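Local coordinates for protein AGR_C_4470p (Agrobacterium tumefaciens str. C58, PDB 2HQV) that is of unknown function but belongs to the ChuX/HutX family of haem-utilisation proteins, so it may bind or handle haem, at residues 98-112 against 115-127. Residues are numbered along the deposited sequence; the frame is centred on the assembly and turned at random.
Sequences VPGHLPEGTESHGWF and HGDSPIGGHIKKD
K125 CB sits over one face of the W111 indole, 3.6 Å from the centroid of its six-membered ring and almost on the ring normal, a CH-pi contact. With CG anti to the backbone N (chi1 -163°) and every later torsion extended, K125 also lays CG over the rim by CE2 and CZ2, and CD runs on past CZ2. H123 O meets the edge of the same ring, 3.5 Å from CZ3.

Beside this stack, F112 and I124 form an antiparallel hydrogen-bonded pair. F112 N reaches I124 O at 2.7 Å, and I124 N reaches F112 O at 2.8 Å; both bonds are nearly straight. The type I' turn S108-W111, linking strands 105-108 and 111-114, is tied down next to this pair: D127 N donates to a lone pair of G110 O at 3.0 Å.

K126 has a fully extended chain that passes F112 CB and puts NZ 2.8 Å from E107 OE1, on the syn side, 25° out of the carboxylate plane. NZ also forms a salt bridge with D73, so two acids share one ammonium.

At the far end, I120 CG1 packs on V98 CG1. I120 CD1, carried outward by an extended chi2 (176°), touches L102 CD2 and the carbonyl oxygens of V98 and G100. S118 OG, an ST-turn acceptor from I120 N, donates to H101 O at 2.7 Å. P103 CB rests against the backbone at G116.

The contact joins the end of strand 94-100 to the sheet of strands 105-108, 111-114 and 123-124. Helix 72-79 packs here: W76 and F72 meet F112 edge-to-face, and W76 also touches L102 and I124. I120 reaches strand 85-90 at I85 and M87. G121, H123 and I124 pair with an antiparallel strand of the second subunit, extending the sheet across the interface.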
loop_
_atom_site.group_PDB
_atom_site.type_symbol
_atom_site.label_atom_id
_atom_site.label_comp_id
_atom_site.label_asym_id
_atom_site.label_seq_id
_atom_site.Cartn_x
_atom_site.Cartn_y
_atom_site.Cartn_z
ATOM N N VAL A 98 -9.567 4.638 -0.619
ATOM C CA VAL A 98 -10.592 4.216 -1.557
ATOM C C VAL A 98 -11.949 4.026 -0.895
ATOM O O VAL A 98 -12.103 3.195 0.000
ATOM C CB VAL A 98 -10.202 2.876 -2.231
ATOM C CG1 VAL A 98 -11.164 2.558 -3.386
ATOM C CG2 VAL A 98 -8.751 2.940 -2.722
ATOM N N PRO A 99 -12.945 4.819 -1.309
ATOM C CA PRO A 99 -14.280 4.679 -0.724
ATOM C C PRO A 99 -15.007 3.571 -1.485
ATOM O O PRO A 99 -14.840 3.434 -2.699
ATOM C CB PRO A 99 -14.904 6.044 -0.969
ATOM C CG PRO A 99 -14.325 6.427 -2.303
ATOM C CD PRO A 99 -12.859 6.026 -2.154
ATOM N N GLY A 100 -15.794 2.772 -0.778
ATOM C CA GLY A 100 -16.533 1.715 -1.444
ATOM C C GLY A 100 -17.049 0.666 -0.486
ATOM O O GLY A 100 -16.696 0.673 0.689
ATOM N N HIS A 101 -17.916 -0.212 -0.983
ATOM C CA HIS A 101 -18.449 -1.296 -0.172
ATOM C C HIS A 101 -17.400 -2.398 -0.197
ATOM O O HIS A 101 -16.691 -2.557 -1.186
ATOM C CB HIS A 101 -19.751 -1.848 -0.770
ATOM C CG HIS A 101 -20.931 -0.942 -0.609
ATOM N ND1 HIS A 101 -21.062 0.247 -1.294
ATOM C CD2 HIS A 101 -22.035 -1.049 0.173
ATOM C CE1 HIS A 101 -22.194 0.834 -0.942
ATOM N NE2 HIS A 101 -22.801 0.067 -0.054
ATOM N N LEU A 102 -17.276 -3.145 0.889
ATOM C CA LEU A 102 -16.317 -4.243 0.905
ATOM C C LEU A 102 -16.927 -5.430 0.168
ATOM O O LEU A 102 -18.036 -5.866 0.493
ATOM C CB LEU A 102 -15.975 -4.633 2.340
ATOM C CG LEU A 102 -15.132 -3.613 3.100
ATOM C CD1 LEU A 102 -14.756 -4.159 4.470
ATOM C CD2 LEU A 102 -13.889 -3.306 2.285
ATOM N N PRO A 103 -16.220 -5.966 -0.844
ATOM C CA PRO A 103 -16.742 -7.108 -1.600
ATOM C C PRO A 103 -16.477 -8.443 -0.923
ATOM O O PRO A 103 -15.716 -8.527 0.040
ATOM C CB PRO A 103 -16.003 -6.999 -2.926
ATOM C CG PRO A 103 -14.647 -6.575 -2.483
ATOM C CD PRO A 103 -14.945 -5.503 -1.420
ATOM N N GLU A 104 -17.110 -9.489 -1.443
ATOM C CA GLU A 104 -16.933 -10.829 -0.912
ATOM C C GLU A 104 -15.541 -11.290 -1.307
ATOM O O GLU A 104 -14.998 -10.848 -2.322
ATOM C CB GLU A 104 -17.965 -11.784 -1.511
ATOM C CG GLU A 104 -19.398 -11.283 -1.436
ATOM C CD GLU A 104 -20.384 -12.249 -2.069
ATOM O OE1 GLU A 104 -20.162 -12.658 -3.230
ATOM O OE2 GLU A 104 -21.379 -12.598 -1.406
ATOM N N GLY A 105 -14.965 -12.174 -0.504
ATOM C CA GLY A 105 -13.640 -12.668 -0.811
ATOM C C GLY A 105 -13.580 -14.183 -0.806
ATOM O O GLY A 105 -14.374 -14.842 -0.141
ATOM N N THR A 106 -12.642 -14.732 -1.571
ATOM C CA THR A 106 -12.434 -16.171 -1.631
ATOM C C THR A 106 -11.035 -16.371 -1.062
ATOM O O THR A 106 -10.230 -15.441 -1.063
ATOM C CB THR A 106 -12.467 -16.690 -3.077
ATOM O OG1 THR A 106 -11.460 -16.021 -3.849
ATOM C CG2 THR A 106 -13.839 -16.461 -3.696
ATOM N N GLU A 107 -10.734 -17.571 -0.586
ATOM C CA GLU A 107 -9.419 -17.808 -0.008
ATOM C C GLU A 107 -8.650 -19.002 -0.566
ATOM O O GLU A 107 -9.218 -20.066 -0.820
ATOM C CB GLU A 107 -9.545 -17.948 1.514
ATOM C CG GLU A 107 -8.293 -18.465 2.212
ATOM C CD GLU A 107 -8.406 -18.454 3.730
ATOM O OE1 GLU A 107 -9.504 -18.183 4.255
ATOM O OE2 GLU A 107 -7.386 -18.721 4.404
ATOM N N SER A 108 -7.348 -18.797 -0.747
ATOM C CA SER A 108 -6.439 -19.834 -1.219
ATOM C C SER A 108 -5.008 -19.493 -0.801
ATOM O O SER A 108 -4.555 -18.351 -0.935
ATOM C CB SER A 108 -6.502 -19.995 -2.738
ATOM O OG SER A 108 -5.663 -21.070 -3.146
ATOM N N HIS A 109 -4.318 -20.497 -0.270
ATOM C CA HIS A 109 -2.941 -20.367 0.181
ATOM C C HIS A 109 -2.589 -19.105 0.980
ATOM O O HIS A 109 -1.627 -18.410 0.667
ATOM C CB HIS A 109 -2.002 -20.527 -1.016
ATOM C CG HIS A 109 -2.179 -21.830 -1.733
ATOM N ND1 HIS A 109 -3.214 -22.061 -2.615
ATOM C CD2 HIS A 109 -1.500 -22.999 -1.641
ATOM C CE1 HIS A 109 -3.166 -23.314 -3.032
ATOM N NE2 HIS A 109 -2.134 -23.905 -2.455
ATOM N N GLY A 110 -3.374 -18.822 2.013
ATOM C CA GLY A 110 -3.093 -17.679 2.864
ATOM C C GLY A 110 -3.559 -16.321 2.376
ATOM O O GLY A 110 -3.475 -15.341 3.118
ATOM N N TRP A 111 -4.039 -16.257 1.141
ATOM C CA TRP A 111 -4.514 -15.000 0.582
ATOM C C TRP A 111 -6.028 -14.963 0.430
ATOM O O TRP A 111 -6.673 -15.950 0.033
ATOM C CB TRP A 111 -3.861 -14.719 -0.774
ATOM C CG TRP A 111 -2.391 -14.387 -0.695
ATOM C CD1 TRP A 111 -1.345 -15.273 -0.620
ATOM C CD2 TRP A 111 -1.807 -13.077 -0.688
ATOM N NE1 TRP A 111 -0.149 -14.590 -0.574
ATOM C CE2 TRP A 111 -0.402 -13.244 -0.613
ATOM C CE3 TRP A 111 -2.331 -11.779 -0.743
ATOM C CZ2 TRP A 111 0.483 -12.157 -0.589
ATOM C CZ3 TRP A 111 -1.450 -10.697 -0.722
ATOM C CH2 TRP A 111 -0.057 -10.896 -0.646
ATOM N N PHE A 112 -6.570 -13.800 0.763
ATOM C CA PHE A 112 -7.990 -13.514 0.702
ATOM C C PHE A 112 -8.134 -12.615 -0.522
ATOM O O PHE A 112 -7.760 -11.436 -0.502
ATOM C CB PHE A 112 -8.403 -12.793 1.993
ATOM C CG PHE A 112 -9.884 -12.673 2.187
ATOM C CD1 PHE A 112 -10.667 -13.805 2.398
ATOM C CD2 PHE A 112 -10.498 -11.422 2.195
ATOM C CE1 PHE A 112 -12.034 -13.694 2.615
ATOM C CE2 PHE A 112 -11.867 -11.295 2.412
ATOM C CZ PHE A 112 -12.640 -12.432 2.622
ATOM N N HIS A 115 -12.902 -9.393 -4.800
ATOM C CA HIS A 115 -13.343 -8.830 -6.068
ATOM C C HIS A 115 -14.869 -8.824 -6.103
ATOM O O HIS A 115 -15.514 -9.830 -5.800
ATOM C CB HIS A 115 -12.803 -9.652 -7.242
ATOM C CG HIS A 115 -11.309 -9.644 -7.357
ATOM N ND1 HIS A 115 -10.586 -8.495 -7.599
ATOM C CD2 HIS A 115 -10.402 -10.647 -7.272
ATOM C CE1 HIS A 115 -9.298 -8.790 -7.659
ATOM N NE2 HIS A 115 -9.161 -10.089 -7.464
ATOM N N GLY A 116 -15.441 -7.683 -6.463
ATOM C CA GLY A 116 -16.886 -7.573 -6.533
ATOM C C GLY A 116 -17.276 -6.258 -7.168
ATOM O O GLY A 116 -16.457 -5.623 -7.833
ATOM N N ASP A 117 -18.523 -5.848 -6.971
ATOM C CA ASP A 117 -18.996 -4.587 -7.525
ATOM C C ASP A 117 -18.548 -3.459 -6.603
ATOM O O ASP A 117 -19.348 -2.873 -5.863
ATOM C CB ASP A 117 -20.521 -4.597 -7.656
ATOM C CG ASP A 117 -21.072 -3.268 -8.127
ATOM O OD1 ASP A 117 -20.570 -2.741 -9.144
ATOM O OD2 ASP A 117 -22.009 -2.749 -7.479
ATOM N N SER A 118 -17.254 -3.168 -6.655
ATOM C CA SER A 118 -16.659 -2.124 -5.831
ATOM C C SER A 118 -15.267 -1.803 -6.334
ATOM O O SER A 118 -14.567 -2.677 -6.845
ATOM C CB SER A 118 -16.562 -2.583 -4.375
ATOM O OG SER A 118 -15.776 -1.686 -3.604
ATOM N N PRO A 119 -14.851 -0.535 -6.213
ATOM C CA PRO A 119 -13.510 -0.173 -6.675
ATOM C C PRO A 119 -12.439 -0.756 -5.753
ATOM O O PRO A 119 -11.258 -0.759 -6.089
ATOM C CB PRO A 119 -13.536 1.352 -6.649
ATOM C CG PRO A 119 -14.489 1.657 -5.529
ATOM C CD PRO A 119 -15.601 0.657 -5.782
ATOM N N ILE A 120 -12.858 -1.243 -4.590
ATOM C CA ILE A 120 -11.928 -1.847 -3.636
ATOM C C ILE A 120 -11.737 -3.299 -4.051
ATOM O O ILE A 120 -12.647 -4.110 -3.911
ATOM C CB ILE A 120 -12.486 -1.820 -2.193
ATOM C CG1 ILE A 120 -12.624 -0.376 -1.713
ATOM C CG2 ILE A 120 -11.559 -2.611 -1.249
ATOM C CD1 ILE A 120 -13.267 -0.252 -0.342
ATOM N N GLY A 121 -10.560 -3.623 -4.570
ATOM C CA GLY A 121 -10.293 -4.986 -4.985
ATOM C C GLY A 121 -8.829 -5.353 -4.833
ATOM O O GLY A 121 -7.989 -4.505 -4.527
ATOM N N GLY A 122 -8.519 -6.622 -5.049
ATOM C CA GLY A 122 -7.145 -7.056 -4.925
ATOM C C GLY A 122 -6.955 -8.306 -4.102
ATOM O O GLY A 122 -7.763 -9.239 -4.166
ATOM N N HIS A 123 -5.892 -8.310 -3.300
ATOM C CA HIS A 123 -5.548 -9.481 -2.504
ATOM C C HIS A 123 -4.978 -9.138 -1.143
ATOM O O HIS A 123 -4.023 -8.364 -1.041
ATOM C CB HIS A 123 -4.518 -10.303 -3.270
ATOM C CG HIS A 123 -4.854 -10.480 -4.714
ATOM N ND1 HIS A 123 -5.675 -11.487 -5.170
ATOM C CD2 HIS A 123 -4.532 -9.734 -5.799
ATOM C CE1 HIS A 123 -5.849 -11.354 -6.473
ATOM N NE2 HIS A 123 -5.165 -10.297 -6.879
ATOM N N ILE A 124 -5.553 -9.747 -0.108
ATOM C CA ILE A 124 -5.114 -9.532 1.261
ATOM C C ILE A 124 -4.408 -10.791 1.781
ATOM O O ILE A 124 -4.950 -11.899 1.673
ATOM C CB ILE A 124 -6.324 -9.196 2.152
ATOM C CG1 ILE A 124 -6.987 -7.910 1.640
ATOM C CG2 ILE A 124 -5.894 -9.062 3.605
ATOM C CD1 ILE A 124 -8.195 -7.459 2.443
ATOM N N LYS A 125 -3.206 -10.634 2.336
ATOM C CA LYS A 125 -2.482 -11.793 2.854
ATOM C C LYS A 125 -3.005 -12.093 4.256
ATOM O O LYS A 125 -2.363 -11.794 5.270
ATOM C CB LYS A 125 -0.969 -11.541 2.884
ATOM C CG LYS A 125 -0.158 -12.840 3.012
ATOM C CD LYS A 125 1.345 -12.612 2.936
ATOM C CE LYS A 125 2.108 -13.928 3.104
ATOM N NZ LYS A 125 3.582 -13.716 2.997
ATOM N N LYS A 126 -4.193 -12.688 4.277
ATOM C CA LYS A 126 -4.903 -13.041 5.493
ATOM C C LYS A 126 -4.089 -13.835 6.504
ATOM O O LYS A 126 -4.229 -13.623 7.703
ATOM C CB LYS A 126 -6.180 -13.819 5.138
ATOM C CG LYS A 126 -6.977 -14.307 6.336
ATOM C CD LYS A 126 -8.110 -15.237 5.913
ATOM C CE LYS A 126 -8.749 -15.912 7.121
ATOM N NZ LYS A 126 -9.768 -16.932 6.743
ATOM N N ASP A 127 -3.234 -14.740 6.034
ATOM C CA ASP A 127 -2.459 -15.539 6.973
ATOM C C ASP A 127 -1.377 -14.744 7.700
ATOM O O ASP A 127 -0.712 -15.266 8.586
ATOM C CB ASP A 127 -1.879 -16.785 6.281
ATOM C CG ASP A 127 -0.713 -16.479 5.356
ATOM O OD1 ASP A 127 -0.452 -15.302 5.036
ATOM O OD2 ASP A 127 -0.054 -17.449 4.934
#